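Local atomic coordinates of GH3 beta-N-acetylglucosaminidase (Paenibacillaceae, PDB entry 6K5J), a protein that hydrolyses beta-linked N-acetylglucosamine residues, probably from the non-reducing ends of chitin-derived or related saccharides, as a beta-N-acetylglucosaminidase of glycoside hydrolase family 3. Residues Asp83-Gly86 and Gly87-Arg91; Pro147-Gly150 and Val151-Tyr154. All blocks are in the same frame, centred on the assembly; numbering follows the deposited sequence.

Contact 1 (Asp83-Gly86 and Gly87-Arg91); sequences DQEG and GMVTR. With NAG (2-acetamido-2-deoxy-beta-D-glucopyranose), chain B.
With its CG beside the backbone N (chi1 -61°), Asp83 lays its carboxylate next to the guanidinium of Arg91, whose chain doubles back through a bend at chi2 (-64°). The two side chains run alongside each other and point the same way, but their flat ends are turned 76° apart. Consistent with that turn, one N-O pair makes the salt bridge: Arg91 NH2 meets Asp83 OD2 at 2.9 Å, with the oxygen at the guanidinium edge and met on the anti side of its carboxylate, tilted out of that plane. A water completes the clasp, accepting from Arg91 NE and Asp83 N and donating to OD2. Arginine suits the place because its several N-H groups can serve carboxylate and water together, while NH1 bonds to Glu402 O. On the sugar side, Asp83 OD1 accepts a hydrogen bond from NAG O4 at 2.6 Å, and NAG O6 lies very close to OD2.

All this sits in the loop after strand 79-81 of the TIM barrel, where the chain reverses through a type II' turn from Gly86 to Val89. Val89 N donates to Gly86 O at 3.1 Å, and Gly87 takes the positive phi of the turn's second position, which a residue without a CB adopts readily. Glu85 and Gly86 both face Val89, a classic beta bulge: Val89 O accepts from Gly86 N at 3.1 Å and only weakly from Glu85 N.

Just before the bulge, Gln84, bent at chi2, lets OE1 accept from Arg91 N at 2.8 Å in the carbonyl plane, while NE2 donates to Leu92 O; an amide can do both. Val89 CG1 packs against Glu85 CD at 3.5 Å, giving the acid a branched nonpolar flank while OE2 forms salt bridges with Lys182 and Arg152.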
loop_
_atom_site.group_PDB
_atom_site.type_symbol
_atom_site.label_atom_id
_atom_site.label_comp_id
_atom_site.label_asym_id
_atom_site.label_seq_id
_atom_site.Cartn_x
_atom_site.Cartn_y
_atom_site.Cartn_z
ATOM N N ASP A 83 -5.992 3.998 1.727
ATOM C CA ASP A 83 -4.737 3.275 1.459
ATOM C C ASP A 83 -4.279 3.549 0.026
ATOM O O ASP A 83 -4.364 2.698 -0.854
ATOM C CB ASP A 83 -4.911 1.771 1.659
ATOM C CG ASP A 83 -5.290 1.410 3.058
ATOM O OD1 ASP A 83 -4.588 1.858 3.994
ATOM O OD2 ASP A 83 -6.286 0.668 3.211
ATOM N N GLN A 84 -3.801 4.766 -0.203
ATOM C CA GLN A 84 -3.309 5.152 -1.529
ATOM C C GLN A 84 -1.778 5.163 -1.516
ATOM O O GLN A 84 -1.119 6.205 -1.531
ATOM C CB GLN A 84 -3.910 6.502 -1.941
ATOM C CG GLN A 84 -3.784 6.825 -3.423
ATOM C CD GLN A 84 -4.846 6.155 -4.291
ATOM O OE1 GLN A 84 -5.432 5.132 -3.923
ATOM N NE2 GLN A 84 -5.087 6.727 -5.458
ATOM N N GLU A 85 -1.212 3.942 -1.487
ATOM C CA GLU A 85 0.237 3.779 -1.371
ATOM C C GLU A 85 0.948 4.085 -2.681
ATOM O O GLU A 85 2.069 4.604 -2.666
ATOM C CB GLU A 85 0.582 2.347 -0.911
ATOM C CG GLU A 85 -0.028 1.983 0.446
ATOM C CD GLU A 85 0.198 0.532 0.862
ATOM O OE1 GLU A 85 1.137 -0.111 0.335
ATOM O OE2 GLU A 85 -0.567 0.043 1.730
ATOM N N GLY A 86 0.307 3.810 -3.807
ATOM C CA GLY A 86 0.932 3.890 -5.112
ATOM C C GLY A 86 1.188 2.508 -5.693
ATOM O O GLY A 86 1.118 1.485 -5.009
ATOM N N GLY A 87 1.489 2.491 -6.993
ATOM C CA GLY A 87 1.778 1.232 -7.663
ATOM C C GLY A 87 0.736 0.126 -7.511
ATOM O O GLY A 87 -0.340 0.207 -8.095
ATOM N N MET A 88 1.030 -0.913 -6.727
ATOM C CA MET A 88 0.118 -2.052 -6.646
ATOM C C MET A 88 -0.899 -1.942 -5.510
ATOM O O MET A 88 -1.729 -2.844 -5.357
ATOM C CB MET A 88 0.907 -3.368 -6.526
ATOM C CG MET A 88 1.766 -3.688 -7.763
ATOM S SD MET A 88 0.820 -3.692 -9.322
ATOM C CE MET A 88 -0.130 -5.178 -9.127
ATOM N N VAL A 89 -0.889 -0.873 -4.718
ATOM C CA VAL A 89 -1.898 -0.678 -3.675
ATOM C C VAL A 89 -2.463 0.724 -3.878
ATOM O O VAL A 89 -1.920 1.714 -3.379
ATOM C CB VAL A 89 -1.349 -0.871 -2.254
ATOM C CG1 VAL A 89 -2.409 -0.519 -1.219
ATOM C CG2 VAL A 89 -0.922 -2.309 -2.035
ATOM N N THR A 90 -3.544 0.817 -4.642
ATOM C CA THR A 90 -4.326 2.036 -4.750
ATOM C C THR A 90 -5.797 1.661 -4.632
ATOM O O THR A 90 -6.188 0.521 -4.903
ATOM C CB THR A 90 -4.081 2.780 -6.081
ATOM O OG1 THR A 90 -4.416 1.920 -7.172
ATOM C CG2 THR A 90 -2.613 3.229 -6.223
ATOM N N ARG A 91 -6.614 2.625 -4.202
ATOM C CA ARG A 91 -8.056 2.424 -4.119
ATOM C C ARG A 91 -8.824 3.173 -5.190
ATOM O O ARG A 91 -9.999 2.862 -5.418
ATOM C CB ARG A 91 -8.590 2.867 -2.751
ATOM C CG ARG A 91 -7.868 2.252 -1.597
ATOM C CD ARG A 91 -8.065 0.759 -1.573
ATOM N NE ARG A 91 -7.596 0.238 -0.303
ATOM C CZ ARG A 91 -7.063 -0.961 -0.135
ATOM N NH1 ARG A 91 -6.925 -1.808 -1.159
ATOM N NH2 ARG A 91 -6.659 -1.304 1.068
HETATM C C1 NAG B . -4.531 -3.556 6.814
HETATM C C2 NAG B . -3.163 -3.254 6.151
HETATM C C3 NAG B . -2.811 -1.759 6.250
HETATM C C4 NAG B . -3.979 -0.882 5.819
HETATM C C5 NAG B . -5.209 -1.261 6.626
HETATM C C6 NAG B . -6.441 -0.452 6.282
HETATM C C7 NAG B . -1.219 -4.777 6.107
HETATM C C8 NAG B . -0.213 -5.517 6.946
HETATM N N2 NAG B . -2.123 -4.057 6.780
HETATM O O1 NAG B . -4.918 -4.834 6.436
HETATM O O3 NAG B . -1.676 -1.471 5.437
HETATM O O4 NAG B . -3.670 0.491 6.032
HETATM O O5 NAG B . -5.520 -2.629 6.348
HETATM O O6 NAG B . -6.935 -0.783 4.990
HETATM O O7 NAG B . -1.198 -4.813 4.879
HETATM O O HOH W 1 -8.263 2.171 1.756
#

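Contact 2 (Pro147-Gly150 and Val151-Tyr154); sequences PVIG and VRSY. With NAG (2-acetamido-2-deoxy-beta-D-glucopyranose), chain B.
Arg152 curls back over the turn that carries it, and its NH1 donates to Val148 O at 2.9 Å. The carbonyl oxygen lies near the guanidinium plane, although the nitrogen stands above the carbonyl plane. A bend at chi3 (72°) brings the flat group round, and the same NH1 grips NAG O7 at 2.8 Å; NH2 adds weak bonds to O7 and O3 and pairs with Glu85. The long arginine chain with its several donors suits a place that must reach backbone, acid and sugar.

The tight part is the turn itself. Arg152 N donates to Ile149 O at 3.1 Å and Ser153 N to Gly150 O at 3.0 Å, successive three-residue steps of a 3-10 turn, with Gly150 supplying the positive phi. Ile149 CG2 presses on Ser153 CB at 3.6 Å, where a small residue fits; the serine hydroxyl bonds to Asp139 O. Fit is looser at Ile149 CD1, 4.3 Å from Arg152 NH1, and Pro147, starting the segment, is solvent-exposed and takes no part. Val148 CG2 flanks O7, so one arginine and one aliphatic branch line the acetamido end of a sugar-binding site in a family 3 TIM-barrel domain.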
loop_
_atom_site.group_PDB
_atom_site.type_symbol
_atom_site.label_atom_id
_atom_site.label_comp_id
_atom_site.label_asym_id
_atom_site.label_seq_id
_atom_site.Cartn_x
_atom_site.Cartn_y
_atom_site.Cartn_z
ATOM N N PRO A 147 4.701 -12.531 2.380
ATOM C CA PRO A 147 3.480 -12.642 1.574
ATOM C C PRO A 147 2.581 -11.417 1.599
ATOM O O PRO A 147 1.576 -11.409 0.881
ATOM C CB PRO A 147 2.760 -13.827 2.227
ATOM C CG PRO A 147 3.084 -13.653 3.693
ATOM C CD PRO A 147 4.541 -13.164 3.708
ATOM N N VAL A 148 2.891 -10.401 2.397
ATOM C CA VAL A 148 1.998 -9.258 2.531
ATOM C C VAL A 148 2.661 -7.928 2.176
ATOM O O VAL A 148 1.951 -6.989 1.773
ATOM C CB VAL A 148 1.390 -9.200 3.954
ATOM C CG1 VAL A 148 2.466 -9.030 4.996
ATOM C CG2 VAL A 148 0.329 -8.089 4.067
ATOM N N ILE A 149 3.985 -7.812 2.257
ATOM C CA ILE A 149 4.656 -6.558 1.914
ATOM C C ILE A 149 5.111 -6.612 0.455
ATOM O O ILE A 149 4.434 -6.072 -0.427
ATOM C CB ILE A 149 5.814 -6.274 2.891
ATOM C CG1 ILE A 149 5.296 -6.285 4.335
ATOM C CG2 ILE A 149 6.511 -4.924 2.568
ATOM C CD1 ILE A 149 4.136 -5.284 4.627
ATOM N N GLY A 150 6.236 -7.274 0.175
ATOM C CA GLY A 150 6.654 -7.415 -1.219
ATOM C C GLY A 150 6.936 -6.057 -1.836
ATOM O O GLY A 150 7.636 -5.228 -1.244
ATOM N N VAL A 151 6.338 -5.777 -3.006
ATOM C CA VAL A 151 6.627 -4.517 -3.710
ATOM C C VAL A 151 6.055 -3.296 -2.993
ATOM O O VAL A 151 6.266 -2.156 -3.429
ATOM C CB VAL A 151 6.115 -4.538 -5.164
ATOM C CG1 VAL A 151 6.790 -5.657 -5.971
ATOM C CG2 VAL A 151 4.588 -4.658 -5.203
ATOM N N ARG A 152 5.313 -3.509 -1.905
ATOM C CA ARG A 152 4.883 -2.374 -1.092
ATOM C C ARG A 152 6.027 -1.744 -0.303
ATOM O O ARG A 152 5.852 -0.649 0.237
ATOM C CB ARG A 152 3.774 -2.806 -0.127
ATOM C CG ARG A 152 2.497 -3.233 -0.819
ATOM C CD ARG A 152 1.582 -3.953 0.159
ATOM N NE ARG A 152 1.005 -3.022 1.115
ATOM C CZ ARG A 152 0.435 -3.375 2.264
ATOM N NH1 ARG A 152 0.392 -4.646 2.626
ATOM N NH2 ARG A 152 -0.103 -2.449 3.047
ATOM N N SER A 153 7.183 -2.398 -0.231
ATOM C CA SER A 153 8.380 -1.865 0.401
ATOM C C SER A 153 9.299 -1.272 -0.659
ATOM O O SER A 153 9.378 -1.788 -1.775
ATOM C CB SER A 153 9.125 -2.973 1.156
ATOM O OG SER A 153 10.472 -2.603 1.408
ATOM N N TYR A 154 10.010 -0.186 -0.308
ATOM C CA TYR A 154 11.005 0.346 -1.246
ATOM C C TYR A 154 12.124 -0.661 -1.510
ATOM O O TYR A 154 12.698 -0.679 -2.604
ATOM C CB TYR A 154 11.629 1.646 -0.729
ATOM C CG TYR A 154 10.666 2.772 -0.463
ATOM C CD1 TYR A 154 10.051 3.460 -1.509
ATOM C CD2 TYR A 154 10.382 3.156 0.841
ATOM C CE1 TYR A 154 9.173 4.505 -1.256
ATOM C CE2 TYR A 154 9.508 4.190 1.102
ATOM C CZ TYR A 154 8.910 4.860 0.061
ATOM O OH TYR A 154 8.035 5.875 0.342
HETATM C C1 NAG B . -4.531 -3.556 6.814
HETATM C C2 NAG B . -3.163 -3.254 6.151
HETATM C C3 NAG B . -2.811 -1.759 6.250
HETATM C C4 NAG B . -3.979 -0.882 5.819
HETATM C C5 NAG B . -5.209 -1.261 6.626
HETATM C C6 NAG B . -6.441 -0.452 6.282
HETATM C C7 NAG B . -1.219 -4.777 6.107
HETATM C C8 NAG B . -0.213 -5.517 6.946
HETATM N N2 NAG B . -2.123 -4.057 6.780
HETATM O O1 NAG B . -4.918 -4.834 6.436
HETATM O O3 NAG B . -1.676 -1.471 5.437
HETATM O O4 NAG B . -3.670 0.491 6.032
HETATM O O5 NAG B . -5.520 -2.629 6.348
HETATM O O6 NAG B . -6.935 -0.783 4.990
HETATM O O7 NAG B . -1.198 -4.813 4.879
#

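In the fold
Contact 1 comes first along the chain, in the loop between strand 79-81 and helix 102-108; contact 2 follows in the loop between strand 132-133 and helix 158-174. Both belong to the TIM-barrel domain, and their centres are about 12 Å apart. They meet directly: Glu85 OE2 lies 2.9 Å from Arg152 NH2 in a salt bridge, and Val89 CG2 packs on Arg152 CD at 3.7 Å. The two loops hold different parts of one NAG, contact 1 its O4 and O6 hydroxyls, contact 2 mainly the acetamido oxygen. Lys182, His183 and Asp268 also bond to the sugar, consistent with a shared active-site pocket.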